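Local structure of glycerate 2-kinase (Pyrococcus horikoshii, 1X3L) at residues A[327-332]-A[425-430]; A[192-197]-A[263-268]; A[343-348]-A[404-409]; A[320-325]-A[431-436]. The protein catalyses the ATP-dependent phosphorylation of D-glycerate to 2-phosphoglycerate, with magnesium as cofactor and several other phosphate donors accepted. One frame throughout, in Å; residues are numbered along the deposited sequence.

Contact 1. Residues A[327-332]-A[425-430]; sequences GGETTV and VNSIVI
Glu329 reaches across to Ser427 beside an antiparallel strand pair, and its side chain can be walked atom by atom. From CB the chain runs to CG, anti to the backbone N (chi1 -168°), then bends at chi2 (83°), which brings CD over to the other segment, 3.7 Å from Asn426 OD1. At the tip the oxygens part company. OE1 accepts from Ser427 OG at 2.7 Å, on its syn side but 28° out of the carboxylate plane. OE2 faces Asn426 OD1 across 3.6 Å, with the carboxylate and the crossing amide well out of parallel; it also lies close to the like-charged carboxylate of Asp366.

Next along the backbone, Gly328 and Ser427 form a hydrogen-bonded antiparallel pair: Gly328 N gives to Ser427 O at 3.0 Å, and Ser427 N returns a bond to Gly328 O at 2.9 Å. The phi and psi of Gly328 would put a side chain's first carbon into the carbonyl oxygen of Gly327, a conformation that suits glycine. Asn426 CB packs on Gly328 O at 3.3 Å.

Strands 322-328 and 427-435 are neighbours in the mixed sheet that carries the MOFRL family sequence. Asn344 of helix 343-351 also bonds Ser427 OG, while Ile428 packs on helix 268-281 and Val429 on strand 359-366.

Contact 2. Residues A[192-197]-A[263-268]; sequences LIISDV and FLIASN
Ile193 and Phe263 are bonded in a parallel ladder between strands 188-194 and 260-266, whose short axes come within 4.6 Å at 47° to each other, with the register slipping by one residue at a beta bulge. These are the last two strands of a six-stranded parallel sheet with the 3-2-1-4-5-6 order of a Rossmann-like fold, and 260-266 is its edge strand within the chain. Ile193 bonds to the residues on both sides of Leu264: its N donates to Phe263 O at 2.8 Å, and its O takes the N-H of Ile265. After the slip, Ser195 N reaches Ala266 O in a nearly straight bond, 170° at the hydrogen.

Leu192, Phe263, Ile194 and Ala266 share one face of the sheet. Leu192 CD2 rests 4.0 Å from Phe263 CB, approaching its ring at a slant, and Ile194 CG1 lies 3.6 Å from Ala266 CB. In Ile265, the extra residue of the bulge, chi1 of 69° sets CG1 between the backbone N and the carbonyl carbon, 3.6 Å from Ile193 O; CD1 meets Leu192 CB at 3.9 Å, and helix 23-30 covers this side. On the other face Leu264 CD1 swings back to 3.6 Å from Ser195 CB.

Ser195 OG accepts from Val197 N in an ST turn and bonds Asp200, and Ser267 OG N-caps helix 268-281 through Ile270 N. A water links the two segments, donating to Ser195 O and accepting from Asn268 N, 2.9 Å from each.

Contact 3. Residues A[343-348]-A[404-409]; sequences PNQEIA and NSYEAL
Glu346 and Ser405 mark the nearest backbone approach, CA atoms 5.9 Å apart, of two helical segments whose axes come within 9.5 Å at an angle of 55°. Gln345 carries most of the packing from the first helix. Its CB sits 3.4 Å from Ser405 OG and 3.7 Å from Leu409 CD1, a methyl that also touches Gln345 O. Further out, chi2 (167°) carries CD outward, and the amide OE1 lies 3.1 Å from Tyr406 CB, near the plane of the ring and at its CD1 edge, with the amide turned 68° from the ring. OE1 is buried here without a polar partner in the model; NE2 makes a weak bond to Thr374.

This is helix-helix packing beside an alpha/beta sheet: helix 343-351 also lies on strand 359-366 of the mixed sheet, with Asn344 and Ile347 on Ala364, and strand 415-416 offers Leu415 to Gln345, Tyr406 and Leu409 alike.

Polar traffic runs along the other side of the contact. Glu346 CG passes 3.5 Å from Ser405 OG, and its OE2, which is bonded to His403 ND1, accepts a hydrogen bond from a water at 2.9 Å. That same water accepts the backbone N-H of Ser405.

Contact 4. Residues A[320-325]-A[431-436]; sequences PPVVLV and AIVTSK
Val322 faces Val433, and Leu324 faces Ala431, as hydrogen-bonded pairs of an antiparallel ladder between strands 322-328 and 427-435, neighbouring inner strands of a mixed sheet. The two short axes stand 4.8 Å apart at 169°, and each pair is closed by two N-H...O hydrogen bonds. Val322 N to Val433 O is 2.8 Å, and the return bond from Val433 N is nearly straight, 174° at the hydrogen; Ala431 N gives to Leu324 O just as directly.

This half is tight and buried. On one face Val322 CG1 lies 4.0 Å from Val433 CB, the two side chains running side by side, and next to them Leu324 CB touches Ala431 CB; helix 297-314 covers this face through Ile311 and Ile307. On the opposite face Val323 CG2 sits 4.1 Å from Ile432 CG1, with Phe284 against both residues and helix 268-281 under Val323.

The far end is looser and opens to solvent. Here the first segment is two prolines joined by a cis peptide bond, and there is no further ladder bond: Pro321 instead offers its CA to Val433 O at 3.1 Å. Pro320 is the more covered of the two, its ring leaning slantwise on the second segment, where Val433 CG1, anti to the backbone N (chi1 -176°), reaches Pro320 CG at 3.7 Å. Exposed Lys436, the last residue modelled, crosses that ring at about a right angle and sends its amine away; its CG lies 3.5 Å from Pro320 CD.

Contacts 1 and 4 are two ends of one strand pair, 322-328 with 427-435, their centres 19 Å apart, and they pack where Ile428 CG2 meets Val325 CG1 at 3.7 Å. Contact 3 belongs to the same region, its helix 343-351 following strand 322-328 in the chain. Contact 2 lies in the parallel six-stranded sheet, yet it meets contact 1 through Asn268, whose ND2 is 2.8 Å from Ser427 O and 3.0 Å from Val425 O. This seam lies near the probable substrate site: Lys58, a substrate-binding residue by similarity, is about 9 Å from Ile194 of contact 2 and about 11 Å from Asn426 of contact 1, side chain to side chain. Contacts 3 and 4 lie away from it.

Contact 1. Residues A[327-332]-A[425-430]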
loop_
_atom_site.group_PDB
_atom_site.type_symbol
_atom_site.label_atom_id
_atom_site.label_comp_id
_atom_site.label_asym_id
_atom_site.label_seq_id
_atom_site.Cartn_x
_atom_site.Cartn_y
_atom_site.Cartn_z
ATOM N N GLY A 327 0.423 -2.629 13.277
ATOM C CA GLY A 327 0.034 -2.462 11.890
ATOM C C GLY A 327 0.120 -3.766 11.124
ATOM O O GLY A 327 0.841 -4.690 11.524
ATOM N N GLY A 328 -0.625 -3.839 10.025
ATOM C CA GLY A 328 -0.637 -5.026 9.183
ATOM C C GLY A 328 -1.987 -5.151 8.508
ATOM O O GLY A 328 -2.572 -4.155 8.090
ATOM N N GLU A 329 -2.493 -6.372 8.398
ATOM C CA GLU A 329 -3.798 -6.593 7.787
ATOM C C GLU A 329 -4.308 -7.957 8.237
ATOM O O GLU A 329 -3.780 -8.991 7.826
ATOM C CB GLU A 329 -3.701 -6.546 6.256
ATOM C CG GLU A 329 -5.066 -6.480 5.560
ATOM C CD GLU A 329 -5.646 -5.062 5.471
ATOM O OE1 GLU A 329 -5.456 -4.255 6.400
ATOM O OE2 GLU A 329 -6.311 -4.753 4.463
ATOM N N THR A 330 -5.312 -7.960 9.106
ATOM C CA THR A 330 -5.867 -9.214 9.597
ATOM C C THR A 330 -6.994 -9.655 8.678
ATOM O O THR A 330 -7.395 -8.921 7.778
ATOM C CB THR A 330 -6.431 -9.077 11.024
ATOM O OG1 THR A 330 -7.497 -8.114 11.027
ATOM C CG2 THR A 330 -5.336 -8.647 11.995
ATOM N N THR A 331 -7.513 -10.851 8.913
ATOM C CA THR A 331 -8.589 -11.366 8.085
ATOM C C THR A 331 -9.649 -12.084 8.907
ATOM O O THR A 331 -9.394 -12.544 10.022
ATOM C CB THR A 331 -8.050 -12.357 7.023
ATOM O OG1 THR A 331 -7.293 -13.386 7.672
ATOM C CG2 THR A 331 -7.163 -11.647 6.023
ATOM N N VAL A 332 -10.844 -12.173 8.345
ATOM C CA VAL A 332 -11.936 -12.858 9.002
ATOM C C VAL A 332 -12.259 -14.100 8.176
ATOM O O VAL A 332 -12.545 -14.010 6.980
ATOM C CB VAL A 332 -13.188 -11.964 9.103
ATOM C CG1 VAL A 332 -14.312 -12.718 9.814
ATOM C CG2 VAL A 332 -12.849 -10.682 9.857
ATOM N N VAL A 425 -2.621 1.995 2.976
ATOM C CA VAL A 425 -1.388 1.437 3.510
ATOM C C VAL A 425 -1.786 0.377 4.529
ATOM O O VAL A 425 -1.086 0.135 5.509
ATOM C CB VAL A 425 -0.490 2.514 4.166
ATOM C CG1 VAL A 425 -0.004 3.490 3.095
ATOM C CG2 VAL A 425 -1.245 3.248 5.255
ATOM N N ASN A 426 -2.934 -0.242 4.268
ATOM C CA ASN A 426 -3.531 -1.319 5.067
ATOM C C ASN A 426 -4.023 -0.844 6.448
ATOM O O ASN A 426 -4.399 0.305 6.642
ATOM C CB ASN A 426 -2.486 -2.422 5.238
ATOM C CG ASN A 426 -2.291 -3.135 3.926
ATOM O OD1 ASN A 426 -3.239 -3.454 3.213
ATOM N ND2 ASN A 426 -1.012 -3.389 3.602
ATOM N N SER A 427 -4.057 -1.746 7.424
ATOM C CA SER A 427 -4.650 -1.415 8.718
ATOM C C SER A 427 -3.742 -1.167 9.906
ATOM O O SER A 427 -2.604 -1.635 9.957
ATOM C CB SER A 427 -5.659 -2.499 9.099
ATOM O OG SER A 427 -6.670 -2.613 8.114
ATOM N N ILE A 428 -4.286 -0.441 10.880
ATOM C CA ILE A 428 -3.567 -0.118 12.100
ATOM C C ILE A 428 -4.479 -0.219 13.311
ATOM O O ILE A 428 -5.654 0.166 13.253
ATOM C CB ILE A 428 -3.007 1.315 12.069
ATOM C CG1 ILE A 428 -2.074 1.488 10.873
ATOM C CG2 ILE A 428 -2.286 1.617 13.386
ATOM C CD1 ILE A 428 -1.621 2.926 10.642
ATOM N N VAL A 429 -3.930 -0.749 14.398
ATOM C CA VAL A 429 -4.657 -0.864 15.644
ATOM C C VAL A 429 -3.921 0.015 16.642
ATOM O O VAL A 429 -2.713 -0.128 16.830
ATOM C CB VAL A 429 -4.656 -2.301 16.207
ATOM C CG1 VAL A 429 -5.473 -2.339 17.489
ATOM C CG2 VAL A 429 -5.233 -3.283 15.183
ATOM N N ILE A 430 -4.634 0.937 17.267
ATOM C CA ILE A 430 -4.005 1.795 18.256
ATOM C C ILE A 430 -4.597 1.443 19.614
ATOM O O ILE A 430 -5.816 1.468 19.781
ATOM C CB ILE A 430 -4.275 3.283 17.967
ATOM C CG1 ILE A 430 -3.771 3.651 16.566
ATOM C CG2 ILE A 430 -3.584 4.147 19.017
ATOM C CD1 ILE A 430 -4.060 5.117 16.172
#

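Contact 2. Residues A[192-197]-A[263-268]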
loop_
_atom_site.group_PDB
_atom_site.type_symbol
_atom_site.label_atom_id
_atom_site.label_comp_id
_atom_site.label_asym_id
_atom_site.label_seq_id
_atom_site.Cartn_x
_atom_site.Cartn_y
_atom_site.Cartn_z
ATOM N N LEU A 192 9.454 7.569 -6.147
ATOM C CA LEU A 192 8.669 7.723 -4.930
ATOM C C LEU A 192 7.581 6.653 -4.971
ATOM O O LEU A 192 6.766 6.607 -5.897
ATOM C CB LEU A 192 8.060 9.128 -4.859
ATOM C CG LEU A 192 9.063 10.284 -5.021
ATOM C CD1 LEU A 192 8.351 11.614 -4.781
ATOM C CD2 LEU A 192 10.226 10.115 -4.036
ATOM N N ILE A 193 7.574 5.791 -3.965
ATOM C CA ILE A 193 6.621 4.689 -3.921
ATOM C C ILE A 193 5.711 4.679 -2.691
ATOM O O ILE A 193 6.124 5.038 -1.591
ATOM C CB ILE A 193 7.379 3.344 -3.970
ATOM C CG1 ILE A 193 8.361 3.352 -5.143
ATOM C CG2 ILE A 193 6.397 2.184 -4.106
ATOM C CD1 ILE A 193 9.354 2.198 -5.134
ATOM N N ILE A 194 4.466 4.266 -2.902
ATOM C CA ILE A 194 3.490 4.144 -1.827
ATOM C C ILE A 194 3.182 2.657 -1.778
ATOM O O ILE A 194 2.876 2.054 -2.803
ATOM C CB ILE A 194 2.198 4.931 -2.120
ATOM C CG1 ILE A 194 2.490 6.433 -2.065
ATOM C CG2 ILE A 194 1.111 4.559 -1.088
ATOM C CD1 ILE A 194 1.289 7.307 -2.362
ATOM N N SER A 195 3.267 2.066 -0.592
ATOM C CA SER A 195 3.049 0.636 -0.452
ATOM C C SER A 195 1.776 0.183 0.241
ATOM O O SER A 195 1.515 0.565 1.378
ATOM C CB SER A 195 4.229 0.008 0.281
ATOM O OG SER A 195 3.987 -1.367 0.492
ATOM N N ASP A 196 1.004 -0.653 -0.449
ATOM C CA ASP A 196 -0.216 -1.214 0.117
ATOM C C ASP A 196 0.037 -2.702 0.341
ATOM O O ASP A 196 -0.894 -3.507 0.429
ATOM C CB ASP A 196 -1.408 -1.004 -0.830
ATOM C CG ASP A 196 -1.220 -1.681 -2.180
ATOM O OD1 ASP A 196 -0.123 -2.222 -2.438
ATOM O OD2 ASP A 196 -2.175 -1.663 -2.989
ATOM N N VAL A 197 1.316 -3.057 0.440
ATOM C CA VAL A 197 1.730 -4.439 0.653
ATOM C C VAL A 197 2.334 -4.629 2.048
ATOM O O VAL A 197 3.292 -3.944 2.411
ATOM C CB VAL A 197 2.796 -4.868 -0.392
ATOM C CG1 VAL A 197 3.244 -6.306 -0.132
ATOM C CG2 VAL A 197 2.234 -4.729 -1.797
ATOM N N PHE A 263 12.629 5.395 -3.155
ATOM C CA PHE A 263 12.207 5.900 -1.855
ATOM C C PHE A 263 10.774 5.449 -1.578
ATOM O O PHE A 263 9.888 5.615 -2.417
ATOM C CB PHE A 263 12.239 7.434 -1.831
ATOM C CG PHE A 263 13.596 8.024 -2.108
ATOM C CD1 PHE A 263 14.514 8.212 -1.074
ATOM C CD2 PHE A 263 13.955 8.396 -3.402
ATOM C CE1 PHE A 263 15.771 8.765 -1.327
ATOM C CE2 PHE A 263 15.208 8.950 -3.668
ATOM C CZ PHE A 263 16.118 9.136 -2.629
ATOM N N LEU A 264 10.553 4.867 -0.407
ATOM C CA LEU A 264 9.220 4.445 -0.010
ATOM C C LEU A 264 8.750 5.633 0.831
ATOM O O LEU A 264 9.311 5.899 1.898
ATOM C CB LEU A 264 9.301 3.160 0.829
ATOM C CG LEU A 264 7.987 2.539 1.325
ATOM C CD1 LEU A 264 7.051 2.264 0.155
ATOM C CD2 LEU A 264 8.295 1.246 2.085
ATOM N N ILE A 265 7.741 6.357 0.351
ATOM C CA ILE A 265 7.277 7.549 1.062
ATOM C C ILE A 265 5.938 7.464 1.791
ATOM O O ILE A 265 5.527 8.410 2.464
ATOM C CB ILE A 265 7.241 8.759 0.110
ATOM C CG1 ILE A 265 6.128 8.576 -0.929
ATOM C CG2 ILE A 265 8.593 8.897 -0.589
ATOM C CD1 ILE A 265 5.820 9.827 -1.724
ATOM N N ALA A 266 5.245 6.343 1.650
ATOM C CA ALA A 266 3.973 6.157 2.341
ATOM C C ALA A 266 3.856 4.663 2.535
ATOM O O ALA A 266 4.034 3.894 1.587
ATOM C CB ALA A 266 2.808 6.693 1.501
ATOM N N SER A 267 3.577 4.253 3.765
ATOM C CA SER A 267 3.474 2.836 4.089
ATOM C C SER A 267 2.856 2.703 5.467
ATOM O O SER A 267 2.688 3.688 6.179
ATOM C CB SER A 267 4.865 2.206 4.126
ATOM O OG SER A 267 5.616 2.742 5.209
ATOM N N ASN A 268 2.530 1.477 5.845
ATOM C CA ASN A 268 1.937 1.239 7.146
ATOM C C ASN A 268 2.905 1.712 8.237
ATOM O O ASN A 268 2.500 2.375 9.190
ATOM C CB ASN A 268 1.617 -0.248 7.296
ATOM C CG ASN A 268 0.784 -0.535 8.516
ATOM O OD1 ASN A 268 1.298 -0.581 9.629
ATOM N ND2 ASN A 268 -0.518 -0.713 8.317
HETATM O O HOH W 1 2.626 -0.544 3.786
#

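Contact 3. Residues A[343-348]-A[404-409]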
loop_
_atom_site.group_PDB
_atom_site.type_symbol
_atom_site.label_atom_id
_atom_site.label_comp_id
_atom_site.label_asym_id
_atom_site.label_seq_id
_atom_site.Cartn_x
_atom_site.Cartn_y
_atom_site.Cartn_z
ATOM N N PRO A 343 -12.700 -7.233 9.324
ATOM C CA PRO A 343 -11.550 -7.499 10.202
ATOM C C PRO A 343 -11.386 -6.542 11.386
ATOM O O PRO A 343 -11.470 -6.954 12.542
ATOM C CB PRO A 343 -10.358 -7.433 9.247
ATOM C CG PRO A 343 -10.950 -7.824 7.915
ATOM C CD PRO A 343 -12.263 -7.074 7.924
ATOM N N ASN A 344 -11.154 -5.267 11.094
ATOM C CA ASN A 344 -10.936 -4.283 12.154
ATOM C C ASN A 344 -12.140 -4.163 13.099
ATOM O O ASN A 344 -12.004 -3.963 14.299
ATOM C CB ASN A 344 -10.653 -2.933 11.496
ATOM C CG ASN A 344 -9.284 -2.971 10.872
ATOM O OD1 ASN A 344 -8.287 -3.265 11.523
ATOM N ND2 ASN A 344 -9.249 -2.679 9.561
ATOM N N GLN A 345 -13.353 -4.317 12.580
ATOM C CA GLN A 345 -14.519 -4.275 13.450
ATOM C C GLN A 345 -14.478 -5.472 14.398
ATOM O O GLN A 345 -14.867 -5.361 15.562
ATOM C CB GLN A 345 -15.800 -4.307 12.626
ATOM C CG GLN A 345 -16.021 -3.041 11.805
ATOM C CD GLN A 345 -17.102 -3.226 10.767
ATOM O OE1 GLN A 345 -18.281 -3.376 11.097
ATOM N NE2 GLN A 345 -16.706 -3.236 9.501
ATOM N N GLU A 346 -13.998 -6.617 13.919
ATOM C CA GLU A 346 -13.933 -7.782 14.795
ATOM C C GLU A 346 -12.791 -7.671 15.804
ATOM O O GLU A 346 -12.897 -8.172 16.918
ATOM C CB GLU A 346 -13.838 -9.082 13.978
ATOM C CG GLU A 346 -15.217 -9.588 13.555
ATOM C CD GLU A 346 -15.227 -11.038 13.084
ATOM O OE1 GLU A 346 -14.360 -11.820 13.526
ATOM O OE2 GLU A 346 -16.123 -11.399 12.286
ATOM N N ILE A 347 -11.707 -7.001 15.423
ATOM C CA ILE A 347 -10.590 -6.808 16.344
ATOM C C ILE A 347 -11.104 -5.994 17.529
ATOM O O ILE A 347 -10.922 -6.368 18.693
ATOM C CB ILE A 347 -9.440 -6.003 15.697
ATOM C CG1 ILE A 347 -8.681 -6.872 14.689
ATOM C CG2 ILE A 347 -8.509 -5.469 16.784
ATOM C CD1 ILE A 347 -7.562 -6.127 13.967
ATOM N N ALA A 348 -11.739 -4.868 17.215
ATOM C CA ALA A 348 -12.285 -3.968 18.225
ATOM C C ALA A 348 -13.317 -4.638 19.125
ATOM O O ALA A 348 -13.226 -4.562 20.352
ATOM C CB ALA A 348 -12.918 -2.754 17.546
ATOM N N ASN A 404 -21.088 -10.769 12.708
ATOM C CA ASN A 404 -22.033 -9.678 12.555
ATOM C C ASN A 404 -21.600 -8.535 13.487
ATOM O O ASN A 404 -22.440 -7.874 14.106
ATOM C CB ASN A 404 -23.422 -10.210 12.934
ATOM C CG ASN A 404 -24.545 -9.314 12.476
ATOM O OD1 ASN A 404 -24.518 -8.775 11.370
ATOM N ND2 ASN A 404 -25.560 -9.169 13.321
ATOM N N SER A 405 -20.289 -8.300 13.577
ATOM C CA SER A 405 -19.762 -7.259 14.467
ATOM C C SER A 405 -20.239 -5.843 14.132
ATOM O O SER A 405 -20.351 -5.005 15.020
ATOM C CB SER A 405 -18.228 -7.292 14.489
ATOM O OG SER A 405 -17.689 -7.077 13.195
ATOM N N TYR A 406 -20.522 -5.575 12.864
ATOM C CA TYR A 406 -20.991 -4.245 12.471
ATOM C C TYR A 406 -22.244 -3.856 13.253
ATOM O O TYR A 406 -22.340 -2.748 13.782
ATOM C CB TYR A 406 -21.307 -4.208 10.973
ATOM C CG TYR A 406 -21.786 -2.855 10.459
ATOM C CD1 TYR A 406 -20.894 -1.953 9.880
ATOM C CD2 TYR A 406 -23.138 -2.496 10.519
ATOM C CE1 TYR A 406 -21.329 -0.732 9.360
ATOM C CE2 TYR A 406 -23.588 -1.269 10.003
ATOM C CZ TYR A 406 -22.675 -0.399 9.423
ATOM O OH TYR A 406 -23.094 0.799 8.886
ATOM N N GLU A 407 -23.205 -4.773 13.326
ATOM C CA GLU A 407 -24.455 -4.501 14.021
ATOM C C GLU A 407 -24.289 -4.250 15.516
ATOM O O GLU A 407 -25.036 -3.464 16.108
ATOM C CB GLU A 407 -25.438 -5.653 13.794
ATOM C CG GLU A 407 -25.801 -5.884 12.334
ATOM C CD GLU A 407 -26.349 -4.637 11.668
ATOM O OE1 GLU A 407 -27.256 -4.004 12.245
ATOM O OE2 GLU A 407 -25.878 -4.290 10.564
ATOM N N ALA A 408 -23.318 -4.912 16.136
ATOM C CA ALA A 408 -23.097 -4.721 17.567
ATOM C C ALA A 408 -22.455 -3.366 17.821
ATOM O O ALA A 408 -22.932 -2.591 18.649
ATOM C CB ALA A 408 -22.211 -5.837 18.128
ATOM N N LEU A 409 -21.369 -3.089 17.104
ATOM C CA LEU A 409 -20.658 -1.824 17.258
ATOM C C LEU A 409 -21.563 -0.637 16.944
ATOM O O LEU A 409 -21.453 0.414 17.571
ATOM C CB LEU A 409 -19.433 -1.787 16.343
ATOM C CG LEU A 409 -18.297 -2.769 16.674
ATOM C CD1 LEU A 409 -17.211 -2.664 15.609
ATOM C CD2 LEU A 409 -17.724 -2.457 18.062
HETATM O O HOH W 2 -18.093 -9.321 11.931
#

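Contact 4. Residues A[320-325]-A[431-436]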
loop_
_atom_site.group_PDB
_atom_site.type_symbol
_atom_site.label_atom_id
_atom_site.label_comp_id
_atom_site.label_asym_id
_atom_site.label_seq_id
_atom_site.Cartn_x
_atom_site.Cartn_y
_atom_site.Cartn_z
ATOM N N PRO A 320 1.575 2.751 32.187
ATOM C CA PRO A 320 0.718 3.764 31.553
ATOM C C PRO A 320 1.246 5.125 32.027
ATOM O O PRO A 320 1.947 5.190 33.033
ATOM C CB PRO A 320 -0.666 3.475 32.133
ATOM C CG PRO A 320 -0.587 2.040 32.586
ATOM C CD PRO A 320 0.807 1.930 33.138
ATOM N N PRO A 321 0.923 6.222 31.318
ATOM C CA PRO A 321 0.107 6.318 30.102
ATOM C C PRO A 321 0.923 5.858 28.911
ATOM O O PRO A 321 2.053 6.305 28.712
ATOM C CB PRO A 321 -0.233 7.802 30.032
ATOM C CG PRO A 321 1.016 8.442 30.566
ATOM C CD PRO A 321 1.356 7.563 31.762
ATOM N N VAL A 322 0.353 4.971 28.107
ATOM C CA VAL A 322 1.097 4.455 26.977
ATOM C C VAL A 322 0.223 4.212 25.760
ATOM O O VAL A 322 -0.988 4.014 25.877
ATOM C CB VAL A 322 1.822 3.150 27.392
ATOM C CG1 VAL A 322 0.796 2.105 27.822
ATOM C CG2 VAL A 322 2.693 2.633 26.262
ATOM N N VAL A 323 0.847 4.280 24.589
ATOM C CA VAL A 323 0.173 4.032 23.322
ATOM C C VAL A 323 0.931 2.922 22.601
ATOM O O VAL A 323 2.160 2.983 22.472
ATOM C CB VAL A 323 0.176 5.280 22.414
ATOM C CG1 VAL A 323 -0.340 4.911 21.026
ATOM C CG2 VAL A 323 -0.695 6.371 23.020
ATOM N N LEU A 324 0.201 1.903 22.154
ATOM C CA LEU A 324 0.806 0.790 21.429
ATOM C C LEU A 324 0.236 0.772 20.020
ATOM O O LEU A 324 -0.961 0.971 19.824
ATOM C CB LEU A 324 0.509 -0.545 22.121
ATOM C CG LEU A 324 1.274 -0.917 23.396
ATOM C CD1 LEU A 324 1.048 0.115 24.474
ATOM C CD2 LEU A 324 0.810 -2.275 23.871
ATOM N N VAL A 325 1.096 0.530 19.035
ATOM C CA VAL A 325 0.656 0.510 17.647
ATOM C C VAL A 325 0.935 -0.834 16.984
ATOM O O VAL A 325 2.057 -1.349 17.032
ATOM C CB VAL A 325 1.348 1.640 16.842
ATOM C CG1 VAL A 325 0.717 1.767 15.458
ATOM C CG2 VAL A 325 1.236 2.963 17.602
ATOM N N ALA A 431 -3.744 1.089 20.573
ATOM C CA ALA A 431 -4.216 0.759 21.915
ATOM C C ALA A 431 -3.701 1.816 22.888
ATOM O O ALA A 431 -2.497 2.063 22.980
ATOM C CB ALA A 431 -3.725 -0.633 22.329
ATOM N N ILE A 432 -4.615 2.446 23.614
ATOM C CA ILE A 432 -4.228 3.487 24.553
ATOM C C ILE A 432 -4.585 3.124 25.983
ATOM O O ILE A 432 -5.702 2.694 26.259
ATOM C CB ILE A 432 -4.930 4.826 24.218
ATOM C CG1 ILE A 432 -4.650 5.219 22.766
ATOM C CG2 ILE A 432 -4.459 5.913 25.178
ATOM C CD1 ILE A 432 -5.491 6.383 22.278
ATOM N N VAL A 433 -3.625 3.274 26.889
ATOM C CA VAL A 433 -3.875 3.025 28.307
ATOM C C VAL A 433 -3.427 4.304 29.011
ATOM O O VAL A 433 -2.256 4.671 28.966
ATOM C CB VAL A 433 -3.078 1.830 28.851
ATOM C CG1 VAL A 433 -3.470 1.571 30.303
ATOM C CG2 VAL A 433 -3.346 0.589 28.009
ATOM N N THR A 434 -4.368 4.997 29.642
ATOM C CA THR A 434 -4.044 6.248 30.310
ATOM C C THR A 434 -3.736 6.085 31.791
ATOM O O THR A 434 -3.096 6.942 32.393
ATOM C CB THR A 434 -5.193 7.259 30.151
ATOM O OG1 THR A 434 -6.416 6.667 30.605
ATOM C CG2 THR A 434 -5.352 7.657 28.690
ATOM N N SER A 435 -4.170 4.980 32.380
ATOM C CA SER A 435 -3.934 4.769 33.801
ATOM C C SER A 435 -4.136 3.314 34.196
ATOM O O SER A 435 -4.837 2.573 33.508
ATOM C CB SER A 435 -4.883 5.663 34.605
ATOM O OG SER A 435 -4.687 5.502 35.995
ATOM N N LYS A 436 -3.517 2.910 35.305
ATOM C CA LYS A 436 -3.646 1.544 35.805
ATOM C C LYS A 436 -4.936 1.396 36.611
ATOM O O LYS A 436 -5.491 2.437 37.025
ATOM C CB LYS A 436 -2.452 1.186 36.693
ATOM C CG LYS A 436 -1.122 1.116 35.962
ATOM C CD LYS A 436 0.033 0.849 36.920
ATOM C CE LYS A 436 -0.141 -0.471 37.654
ATOM N NZ LYS A 436 1.003 -0.758 38.563
#